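16S rRNA methylase (Uncultured bacterium, PDB 7JLZ) probably methylates N1 of adenine 1408 in the 16S rRNA of the 30S ribosomal subunit, a modification linked to aminoglycoside resistance. Local coordinates at residues I20-G34 / S47-Q60. Sequence-based numbering, arbitrary orientation.
Sequences ILNAYKKVEVDLGTG and SGTLFIGIEPIQKQ
Leu50 packs against Leu21 and Tyr24 at the apolar centre, where the first two parallel strands of a Rossmann-like methyltransferase, 26-31 and 49-55, lie side by side and helix 37-45 makes the crossover. Leu50 CB lies over one face of the Tyr24 ring, 3.8 Å from its centroid; chi1 of 177°, CG anti to the backbone N, carries CD2 to within 3.7 Å of Leu21 CD2. Further along the same face of the sheet, Ile52 CD1 meets Val27 CG1, and Ile54 CD1 packs on Val29 CG1 at 3.7 Å. Between the strands, Glu28 bonds the residues on either side of Phe51: its N gives a nearly straight bond to Leu50 O (2.7 Å), and its O accepts Ile52 N. On the other face, Phe51 turns its ring edge to the Asp30 carboxylate, nearly coplanar with it, CD2 lying 3.6 Å from OD2. Ending strand 49-55, Glu55 bends at chi2 (-66°) toward the glycine-rich turn 32-34, which in this family usually lines the S-adenosylmethionine pocket; its OE2 takes Gly32 N at 2.9 Å and, weakly, Thr33 N. One water joins OE2 to Asp30 O and Thr33 OG1. Outermost, Gln60 NE2 reaches both Glu55 OE1 and, at 2.9 Å and almost within its own amide plane, Gly34 O.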
# COMPACT_ATOMS: atom_id res chain seq x y z
N ILE A 20 -6.03 3.48 -19.43
CA ILE A 20 -5.54 4.38 -18.39
C ILE A 20 -4.11 4.05 -18.01
O ILE A 20 -3.24 4.93 -17.99
CB ILE A 20 -6.48 4.32 -17.17
CG1 ILE A 20 -7.85 4.88 -17.54
CG2 ILE A 20 -5.87 5.06 -15.97
CD1 ILE A 20 -8.87 4.70 -16.45
N LEU A 21 -3.83 2.77 -17.71
CA LEU A 21 -2.48 2.37 -17.33
C LEU A 21 -1.46 2.74 -18.39
O LEU A 21 -0.34 3.15 -18.08
CB LEU A 21 -2.43 0.86 -17.08
CG LEU A 21 -3.36 0.29 -16.02
CD1 LEU A 21 -3.31 -1.24 -16.06
CD2 LEU A 21 -2.99 0.82 -14.65
N ASN A 22 -1.83 2.58 -19.67
CA ASN A 22 -0.86 2.78 -20.73
C ASN A 22 -0.43 4.23 -20.87
O ASN A 22 0.60 4.50 -21.51
CB ASN A 22 -1.44 2.27 -22.05
CG ASN A 22 -1.44 0.76 -22.13
OD1 ASN A 22 -0.87 0.09 -21.27
ND2 ASN A 22 -2.07 0.22 -23.17
N ALA A 23 -1.18 5.17 -20.29
CA ALA A 23 -0.81 6.58 -20.35
C ALA A 23 0.33 6.94 -19.41
O ALA A 23 0.90 8.03 -19.55
CB ALA A 23 -2.03 7.44 -20.03
N TYR A 24 0.71 6.05 -18.49
CA TYR A 24 1.72 6.35 -17.49
C TYR A 24 2.94 5.44 -17.63
O TYR A 24 2.83 4.29 -18.07
CB TYR A 24 1.15 6.21 -16.08
CG TYR A 24 0.02 7.16 -15.82
CD1 TYR A 24 0.25 8.43 -15.30
CD2 TYR A 24 -1.30 6.80 -16.10
CE1 TYR A 24 -0.78 9.31 -15.06
CE2 TYR A 24 -2.34 7.66 -15.85
CZ TYR A 24 -2.07 8.92 -15.34
OH TYR A 24 -3.10 9.79 -15.10
N LYS A 25 4.10 5.97 -17.25
CA LYS A 25 5.34 5.20 -17.27
C LYS A 25 5.54 4.37 -16.01
O LYS A 25 6.28 3.38 -16.06
CB LYS A 25 6.53 6.14 -17.47
CG LYS A 25 6.55 6.80 -18.84
CD LYS A 25 6.53 5.75 -19.94
CE LYS A 25 6.11 6.35 -21.28
NZ LYS A 25 4.63 6.57 -21.36
N LYS A 26 4.92 4.75 -14.90
CA LYS A 26 4.96 4.01 -13.65
C LYS A 26 3.56 3.93 -13.07
O LYS A 26 2.80 4.90 -13.11
CB LYS A 26 5.85 4.66 -12.58
CG LYS A 26 7.32 4.85 -12.91
CD LYS A 26 7.98 5.52 -11.69
CE LYS A 26 9.48 5.73 -11.86
NZ LYS A 26 9.81 6.86 -12.77
N VAL A 27 3.23 2.77 -12.49
CA VAL A 27 1.99 2.56 -11.76
C VAL A 27 2.35 2.13 -10.35
O VAL A 27 3.23 1.28 -10.16
CB VAL A 27 1.09 1.52 -12.45
CG1 VAL A 27 -0.15 1.22 -11.60
CG2 VAL A 27 0.69 2.00 -13.84
N GLU A 28 1.70 2.74 -9.36
CA GLU A 28 1.88 2.38 -7.96
C GLU A 28 0.53 2.04 -7.34
O GLU A 28 -0.44 2.78 -7.51
CB GLU A 28 2.55 3.51 -7.17
CG GLU A 28 2.64 3.19 -5.68
CD GLU A 28 3.52 4.16 -4.92
OE1 GLU A 28 4.49 4.68 -5.51
OE2 GLU A 28 3.22 4.41 -3.72
N VAL A 29 0.47 0.91 -6.64
CA VAL A 29 -0.72 0.49 -5.92
C VAL A 29 -0.45 0.68 -4.43
O VAL A 29 0.58 0.24 -3.93
CB VAL A 29 -1.09 -0.97 -6.23
CG1 VAL A 29 -2.20 -1.46 -5.30
CG2 VAL A 29 -1.48 -1.10 -7.72
N ASP A 30 -1.40 1.31 -3.73
CA ASP A 30 -1.23 1.71 -2.33
C ASP A 30 -2.32 1.07 -1.47
O ASP A 30 -3.50 1.36 -1.66
CB ASP A 30 -1.28 3.23 -2.21
CG ASP A 30 -0.15 3.90 -2.92
OD1 ASP A 30 1.00 3.47 -2.68
OD2 ASP A 30 -0.38 4.80 -3.74
N LEU A 31 -1.91 0.23 -0.53
CA LEU A 31 -2.84 -0.48 0.35
C LEU A 31 -2.64 0.00 1.77
O LEU A 31 -1.51 0.27 2.19
CB LEU A 31 -2.60 -1.99 0.31
CG LEU A 31 -2.48 -2.62 -1.06
CD1 LEU A 31 -2.26 -4.12 -0.90
CD2 LEU A 31 -3.75 -2.31 -1.84
N GLY A 32 -3.74 0.08 2.52
CA GLY A 32 -3.64 0.45 3.92
C GLY A 32 -3.54 1.94 4.19
O GLY A 32 -3.05 2.34 5.25
N THR A 33 -3.97 2.78 3.26
CA THR A 33 -3.82 4.22 3.44
C THR A 33 -4.89 4.83 4.33
O THR A 33 -4.81 6.04 4.60
CB THR A 33 -3.80 4.94 2.08
OG1 THR A 33 -5.08 4.82 1.46
CG2 THR A 33 -2.75 4.34 1.15
N GLY A 34 -5.85 4.05 4.82
CA GLY A 34 -6.86 4.64 5.70
C GLY A 34 -7.94 5.36 4.92
O GLY A 34 -9.03 4.82 4.73
N SER A 47 3.45 13.65 -11.14
CA SER A 47 2.42 13.63 -12.17
C SER A 47 2.64 12.53 -13.20
O SER A 47 1.71 12.20 -13.94
CB SER A 47 2.35 14.99 -12.88
OG SER A 47 3.51 15.22 -13.65
N GLY A 48 3.84 11.96 -13.26
CA GLY A 48 4.15 10.89 -14.19
C GLY A 48 3.79 9.49 -13.73
O GLY A 48 3.87 8.54 -14.51
N THR A 49 3.38 9.34 -12.48
CA THR A 49 3.05 8.05 -11.90
C THR A 49 1.55 7.98 -11.62
O THR A 49 0.96 8.95 -11.12
CB THR A 49 3.85 7.81 -10.62
OG1 THR A 49 5.26 7.78 -10.93
CG2 THR A 49 3.45 6.51 -9.96
N LEU A 50 0.93 6.85 -11.93
CA LEU A 50 -0.46 6.61 -11.56
C LEU A 50 -0.49 5.95 -10.18
O LEU A 50 0.13 4.90 -9.98
CB LEU A 50 -1.16 5.74 -12.60
CG LEU A 50 -2.62 5.36 -12.30
CD1 LEU A 50 -3.53 6.57 -12.29
CD2 LEU A 50 -3.10 4.33 -13.34
N PHE A 51 -1.21 6.56 -9.24
CA PHE A 51 -1.34 6.00 -7.90
C PHE A 51 -2.75 5.46 -7.70
O PHE A 51 -3.73 6.17 -7.93
CB PHE A 51 -1.03 7.07 -6.83
CG PHE A 51 0.40 7.55 -6.87
CD1 PHE A 51 0.77 8.58 -7.73
CD2 PHE A 51 1.38 6.96 -6.08
CE1 PHE A 51 2.08 9.02 -7.79
CE2 PHE A 51 2.70 7.41 -6.13
CZ PHE A 51 3.05 8.43 -6.99
N ILE A 52 -2.84 4.22 -7.23
CA ILE A 52 -4.10 3.52 -7.08
C ILE A 52 -4.26 3.10 -5.62
O ILE A 52 -3.50 2.26 -5.14
CB ILE A 52 -4.17 2.28 -7.98
CG1 ILE A 52 -3.86 2.68 -9.42
CG2 ILE A 52 -5.52 1.60 -7.82
CD1 ILE A 52 -3.88 1.51 -10.42
N GLY A 53 -5.26 3.65 -4.94
CA GLY A 53 -5.60 3.22 -3.59
C GLY A 53 -6.72 2.19 -3.62
O GLY A 53 -7.68 2.34 -4.37
N ILE A 54 -6.60 1.15 -2.79
CA ILE A 54 -7.61 0.09 -2.70
C ILE A 54 -8.01 -0.11 -1.25
O ILE A 54 -7.16 -0.46 -0.41
CB ILE A 54 -7.09 -1.23 -3.30
CG1 ILE A 54 -6.50 -0.97 -4.69
CG2 ILE A 54 -8.22 -2.26 -3.38
CD1 ILE A 54 -5.84 -2.22 -5.31
N GLU A 55 -9.29 0.08 -0.95
CA GLU A 55 -9.84 -0.13 0.38
C GLU A 55 -11.23 -0.75 0.29
O GLU A 55 -11.92 -0.60 -0.73
CB GLU A 55 -9.92 1.18 1.18
CG GLU A 55 -8.56 1.82 1.41
CD GLU A 55 -7.64 0.99 2.30
OE1 GLU A 55 -8.14 0.28 3.19
OE2 GLU A 55 -6.40 1.05 2.08
N PRO A 56 -11.68 -1.45 1.34
CA PRO A 56 -12.95 -2.20 1.24
C PRO A 56 -14.21 -1.40 1.50
O PRO A 56 -15.29 -1.84 1.09
CB PRO A 56 -12.79 -3.29 2.31
CG PRO A 56 -11.82 -2.68 3.31
CD PRO A 56 -10.86 -1.88 2.49
N ILE A 57 -14.15 -0.29 2.23
CA ILE A 57 -15.35 0.42 2.65
C ILE A 57 -15.44 1.70 1.84
O ILE A 57 -14.48 2.48 1.82
CB ILE A 57 -15.34 0.68 4.17
CG1 ILE A 57 -15.37 -0.65 4.92
CG2 ILE A 57 -16.52 1.58 4.59
CD1 ILE A 57 -15.05 -0.54 6.39
N GLN A 58 -16.57 1.92 1.16
CA GLN A 58 -16.65 3.05 0.24
C GLN A 58 -16.40 4.38 0.95
O GLN A 58 -15.70 5.26 0.42
CB GLN A 58 -18.00 3.08 -0.46
CG GLN A 58 -18.16 4.28 -1.36
CD GLN A 58 -19.60 4.50 -1.77
OE1 GLN A 58 -20.51 3.86 -1.26
NE2 GLN A 58 -19.81 5.42 -2.70
N LYS A 59 -16.92 4.52 2.17
CA LYS A 59 -16.77 5.78 2.89
C LYS A 59 -15.31 6.11 3.18
O LYS A 59 -14.98 7.29 3.38
CB LYS A 59 -17.57 5.74 4.20
CG LYS A 59 -19.06 5.99 4.02
CD LYS A 59 -19.80 5.97 5.37
CE LYS A 59 -21.23 6.48 5.23
NZ LYS A 59 -21.91 6.57 6.54
N GLN A 60 -14.42 5.11 3.22
CA GLN A 60 -13.00 5.37 3.45
C GLN A 60 -12.43 6.32 2.41
O GLN A 60 -11.56 7.14 2.72
CB GLN A 60 -12.18 4.09 3.38
CG GLN A 60 -12.32 3.18 4.53
CD GLN A 60 -11.44 1.99 4.38
OE1 GLN A 60 -11.93 0.88 4.14
NE2 GLN A 60 -10.13 2.19 4.51
O HOH W 1 -5.24 2.48 0.21
O HOH W 2 -6.62 1.35 5.38